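Local coordinates for protein hydrazine synthase alpha subunit (Candidatus Kuenenia stuttgartiensis, PDB 5C2V) that condenses hydroxylamine, made in the gamma subunit, with ammonia to yield hydrazine, as the alpha subunit of the hydrazine synthase complex of an anammox bacterium, at residues D[494-508]-D[759-771]. Residues are numbered along the deposited sequence; the frame is centred on the assembly and turned at random.
Sequences SNSGTAFQQRGIIGY and EWIDLGAQWDNIP. With CA (calcium ion), chain Z.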
# COMPACT_ATOMS: atom_id res chain seq x y z
N SER D 494 -16.45 -21.78 4.64
CA SER D 494 -17.81 -22.27 4.40
C SER D 494 -18.86 -21.33 4.98
O SER D 494 -20.03 -21.37 4.59
CB SER D 494 -17.98 -23.67 5.00
OG SER D 494 -19.32 -24.10 4.92
N ASN D 495 -18.44 -20.48 5.92
CA ASN D 495 -19.34 -19.53 6.57
C ASN D 495 -19.62 -18.26 5.76
O ASN D 495 -20.74 -17.76 5.76
CB ASN D 495 -18.79 -19.15 7.94
CG ASN D 495 -18.84 -20.30 8.93
OD1 ASN D 495 -19.77 -21.11 8.90
ND2 ASN D 495 -17.85 -20.38 9.80
N SER D 496 -18.60 -17.74 5.09
CA SER D 496 -18.76 -16.50 4.33
C SER D 496 -17.83 -16.43 3.12
O SER D 496 -16.73 -16.99 3.13
CB SER D 496 -18.52 -15.29 5.22
OG SER D 496 -17.14 -15.12 5.50
N GLY D 497 -18.28 -15.74 2.08
CA GLY D 497 -17.49 -15.53 0.89
C GLY D 497 -16.54 -14.36 1.04
O GLY D 497 -15.75 -14.06 0.15
N THR D 498 -16.61 -13.70 2.19
CA THR D 498 -15.75 -12.56 2.48
C THR D 498 -14.78 -12.89 3.61
O THR D 498 -14.82 -13.98 4.17
CB THR D 498 -16.56 -11.31 2.85
OG1 THR D 498 -17.01 -11.41 4.21
CG2 THR D 498 -17.76 -11.15 1.93
N ALA D 499 -13.92 -11.93 3.94
CA ALA D 499 -12.95 -12.11 5.02
C ALA D 499 -13.60 -11.90 6.38
O ALA D 499 -12.98 -12.15 7.42
CB ALA D 499 -11.78 -11.16 4.83
N PHE D 500 -14.84 -11.44 6.37
CA PHE D 500 -15.59 -11.21 7.60
C PHE D 500 -16.15 -12.52 8.15
O PHE D 500 -16.90 -13.22 7.47
CB PHE D 500 -16.74 -10.22 7.35
CG PHE D 500 -16.28 -8.83 7.01
CD1 PHE D 500 -15.91 -8.51 5.72
CD2 PHE D 500 -16.23 -7.85 7.98
CE1 PHE D 500 -15.50 -7.23 5.40
CE2 PHE D 500 -15.81 -6.57 7.67
CZ PHE D 500 -15.45 -6.26 6.38
N GLN D 501 -15.78 -12.85 9.38
CA GLN D 501 -16.31 -14.03 10.03
C GLN D 501 -17.69 -13.75 10.62
O GLN D 501 -18.21 -12.64 10.51
CB GLN D 501 -15.36 -14.53 11.12
CG GLN D 501 -14.11 -15.21 10.57
CD GLN D 501 -13.18 -15.69 11.66
OE1 GLN D 501 -13.18 -15.16 12.77
NE2 GLN D 501 -12.39 -16.71 11.36
N GLN D 502 -18.28 -14.77 11.25
CA GLN D 502 -19.64 -14.68 11.75
C GLN D 502 -19.80 -13.62 12.84
O GLN D 502 -18.95 -13.49 13.72
CB GLN D 502 -20.09 -16.04 12.29
CG GLN D 502 -19.99 -17.16 11.26
CD GLN D 502 -20.14 -18.53 11.87
OE1 GLN D 502 -19.34 -18.94 12.71
NE2 GLN D 502 -21.18 -19.25 11.45
N ARG D 503 -20.89 -12.87 12.75
CA ARG D 503 -21.18 -11.80 13.69
C ARG D 503 -22.67 -11.50 13.71
O ARG D 503 -23.42 -11.97 12.85
CB ARG D 503 -20.38 -10.54 13.35
CG ARG D 503 -20.49 -10.10 11.90
CD ARG D 503 -19.33 -9.19 11.55
NE ARG D 503 -18.05 -9.90 11.61
CZ ARG D 503 -16.86 -9.31 11.59
NH1 ARG D 503 -16.78 -7.99 11.52
NH2 ARG D 503 -15.76 -10.04 11.64
N GLY D 504 -23.11 -10.73 14.70
CA GLY D 504 -24.52 -10.41 14.85
C GLY D 504 -24.72 -9.02 15.42
O GLY D 504 -23.76 -8.34 15.76
N ILE D 505 -25.98 -8.61 15.51
CA ILE D 505 -26.29 -7.25 15.92
C ILE D 505 -26.53 -7.13 17.42
O ILE D 505 -27.51 -7.67 17.94
CB ILE D 505 -27.54 -6.72 15.17
CG1 ILE D 505 -27.36 -6.88 13.66
CG2 ILE D 505 -27.81 -5.27 15.54
CD1 ILE D 505 -28.56 -6.43 12.86
N ILE D 506 -25.64 -6.43 18.11
CA ILE D 506 -25.86 -6.08 19.51
C ILE D 506 -27.09 -5.19 19.58
O ILE D 506 -27.98 -5.41 20.40
CB ILE D 506 -24.65 -5.37 20.14
CG1 ILE D 506 -23.61 -6.39 20.60
CG2 ILE D 506 -25.08 -4.51 21.32
CD1 ILE D 506 -22.43 -5.78 21.30
N GLY D 507 -27.13 -4.19 18.71
CA GLY D 507 -28.31 -3.34 18.63
C GLY D 507 -28.02 -1.94 18.15
O GLY D 507 -26.88 -1.58 17.93
N TYR D 508 -29.07 -1.14 18.00
CA TYR D 508 -28.91 0.21 17.47
C TYR D 508 -29.12 1.26 18.55
O TYR D 508 -29.89 1.06 19.49
CB TYR D 508 -29.89 0.46 16.33
CG TYR D 508 -29.66 -0.40 15.10
CD1 TYR D 508 -28.91 0.08 14.03
CD2 TYR D 508 -30.20 -1.68 15.01
CE1 TYR D 508 -28.71 -0.70 12.91
CE2 TYR D 508 -30.00 -2.46 13.89
CZ TYR D 508 -29.25 -1.96 12.84
OH TYR D 508 -29.04 -2.74 11.72
N GLU D 759 -28.65 -4.55 5.98
CA GLU D 759 -28.05 -5.08 7.20
C GLU D 759 -27.10 -6.23 6.89
O GLU D 759 -26.00 -6.30 7.45
CB GLU D 759 -29.13 -5.55 8.18
CG GLU D 759 -29.80 -4.43 8.95
CD GLU D 759 -30.79 -4.95 9.97
OE1 GLU D 759 -31.46 -5.96 9.69
OE2 GLU D 759 -30.89 -4.34 11.06
N TRP D 760 -27.53 -7.12 6.01
CA TRP D 760 -26.71 -8.26 5.61
C TRP D 760 -25.37 -7.81 5.04
O TRP D 760 -24.32 -8.34 5.42
CB TRP D 760 -27.45 -9.12 4.59
CG TRP D 760 -26.57 -10.16 3.95
CD1 TRP D 760 -25.95 -11.21 4.56
CD2 TRP D 760 -26.23 -10.25 2.56
NE1 TRP D 760 -25.24 -11.94 3.65
CE2 TRP D 760 -25.39 -11.37 2.41
CE3 TRP D 760 -26.54 -9.48 1.43
CZ2 TRP D 760 -24.87 -11.75 1.17
CZ3 TRP D 760 -26.02 -9.86 0.21
CH2 TRP D 760 -25.19 -10.98 0.09
N ILE D 761 -25.40 -6.82 4.15
CA ILE D 761 -24.18 -6.32 3.54
C ILE D 761 -23.30 -5.59 4.55
O ILE D 761 -22.08 -5.79 4.58
CB ILE D 761 -24.49 -5.38 2.36
CG1 ILE D 761 -25.27 -6.13 1.28
CG2 ILE D 761 -23.21 -4.80 1.78
CD1 ILE D 761 -25.51 -5.32 0.03
N ASP D 762 -23.91 -4.76 5.39
CA ASP D 762 -23.17 -4.01 6.41
C ASP D 762 -22.52 -4.93 7.43
O ASP D 762 -21.49 -4.59 8.02
CB ASP D 762 -24.09 -3.02 7.12
CG ASP D 762 -24.02 -1.63 6.52
OD1 ASP D 762 -23.43 -1.47 5.43
OD2 ASP D 762 -24.57 -0.69 7.14
N LEU D 763 -23.11 -6.11 7.64
CA LEU D 763 -22.57 -7.10 8.57
C LEU D 763 -21.36 -7.83 8.00
O LEU D 763 -20.71 -8.61 8.70
CB LEU D 763 -23.65 -8.11 8.96
CG LEU D 763 -24.64 -7.71 10.04
CD1 LEU D 763 -25.76 -8.74 10.14
CD2 LEU D 763 -23.94 -7.56 11.39
N GLY D 764 -21.05 -7.58 6.73
CA GLY D 764 -19.96 -8.27 6.07
C GLY D 764 -20.42 -9.29 5.03
O GLY D 764 -19.59 -10.00 4.46
N ALA D 765 -21.73 -9.35 4.81
CA ALA D 765 -22.31 -10.18 3.76
C ALA D 765 -21.93 -11.65 3.87
O ALA D 765 -21.48 -12.26 2.90
CB ALA D 765 -21.90 -9.64 2.39
N GLN D 766 -22.11 -12.22 5.06
CA GLN D 766 -21.80 -13.62 5.29
C GLN D 766 -22.85 -14.53 4.66
O GLN D 766 -23.82 -14.06 4.06
CB GLN D 766 -21.68 -13.92 6.79
CG GLN D 766 -20.53 -13.22 7.49
CD GLN D 766 -20.86 -11.79 7.87
OE1 GLN D 766 -21.98 -11.33 7.67
NE2 GLN D 766 -19.88 -11.09 8.44
N TRP D 767 -22.65 -15.83 4.83
CA TRP D 767 -23.56 -16.86 4.35
C TRP D 767 -24.10 -17.61 5.55
O TRP D 767 -25.31 -17.61 5.82
CB TRP D 767 -22.85 -17.81 3.38
CG TRP D 767 -23.45 -19.19 3.28
CD1 TRP D 767 -23.11 -20.29 4.02
CD2 TRP D 767 -24.44 -19.63 2.35
NE1 TRP D 767 -23.85 -21.37 3.63
CE2 TRP D 767 -24.67 -21.00 2.60
CE3 TRP D 767 -25.16 -19.01 1.33
CZ2 TRP D 767 -25.60 -21.75 1.88
CZ3 TRP D 767 -26.08 -19.75 0.61
CH2 TRP D 767 -26.29 -21.11 0.89
N ASP D 768 -23.19 -18.24 6.28
CA ASP D 768 -23.55 -18.94 7.50
C ASP D 768 -23.18 -18.04 8.67
O ASP D 768 -22.01 -17.91 9.02
CB ASP D 768 -22.81 -20.28 7.56
CG ASP D 768 -23.47 -21.27 8.48
OD1 ASP D 768 -23.91 -20.87 9.57
OD2 ASP D 768 -23.54 -22.46 8.11
N ASN D 769 -24.19 -17.42 9.27
CA ASN D 769 -23.97 -16.53 10.41
C ASN D 769 -24.29 -17.20 11.74
O ASN D 769 -24.19 -16.58 12.79
CB ASN D 769 -24.79 -15.25 10.25
CG ASN D 769 -23.91 -14.04 9.95
OD1 ASN D 769 -22.72 -14.03 10.25
ND2 ASN D 769 -24.51 -13.02 9.35
N ILE D 770 -24.68 -18.47 11.68
CA ILE D 770 -24.96 -19.24 12.89
C ILE D 770 -23.77 -20.14 13.22
O ILE D 770 -23.53 -21.13 12.53
CB ILE D 770 -26.23 -20.10 12.73
CG1 ILE D 770 -27.42 -19.23 12.33
CG2 ILE D 770 -26.52 -20.86 14.01
CD1 ILE D 770 -28.69 -20.01 12.06
N PRO D 771 -23.03 -19.79 14.28
CA PRO D 771 -21.81 -20.51 14.68
C PRO D 771 -22.04 -22.01 14.89
O PRO D 771 -23.02 -22.40 15.52
CB PRO D 771 -21.43 -19.84 16.00
CG PRO D 771 -22.00 -18.47 15.90
CD PRO D 771 -23.29 -18.64 15.16
CA CA Z . -23.33 -22.55 11.08
O HOH W 1 -21.01 -21.98 10.97
O HOH W 2 -23.07 -24.22 9.37
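Phe500 lays one face of its ring over the CA of Gly764, a CH-pi contact 4.2 Å from ring centroid to CA, at the Schellman motif that ends helix 751-762. Glycine suits this place: it takes a positive phi (108°), and having no side chain it lets the ring lie directly over CA. The contact joins the middle domain, through strand 503-510 and the loop before it, to the C-terminal cytochrome c domain. Thr498 OG1 donates to Gly764 O and, in an ST turn, accepts from Phe500 N, two roles a hydroxyl can fill at once.

The side chain of Gln766 reaches across to the 494-508 loop. Its CB and CG pack against Ser496 CB, CG also lying beside Phe500 O; the chain then bends at chi2 (82°), bringing CD round toward Gln501 O. OE1 accepts weakly from Asn769 ND2, whose main partner is Val644 O. NE2 lies 3.4 Å from Phe500 CB, donates to Leu763 O at 2.6 Å and bonds weakly to Gln501 O, so the amide bridges both backbones. Trp767 N and Asp768 N both donate to Asn495 O, in its carbonyl plane.

The Asp768 carboxylate can serve two cations: OD1 binds calcium with Ile770 O, Gly772, Asp774 and two waters, OD2 salt-bridges Arg647. Asn495 OD1 accepts from one water, a second-shell role. Gln502 is long enough to bring an N-H donor, NE2, to Asp768 O beside the calcium, 2.9 Å away. Ile505 CG1 touches Leu763 CD2. Glu759 OE2 salt-bridges Arg642, and Tyr508 OH donates to its anti lone pair, ring and carboxylate planes 14° apart.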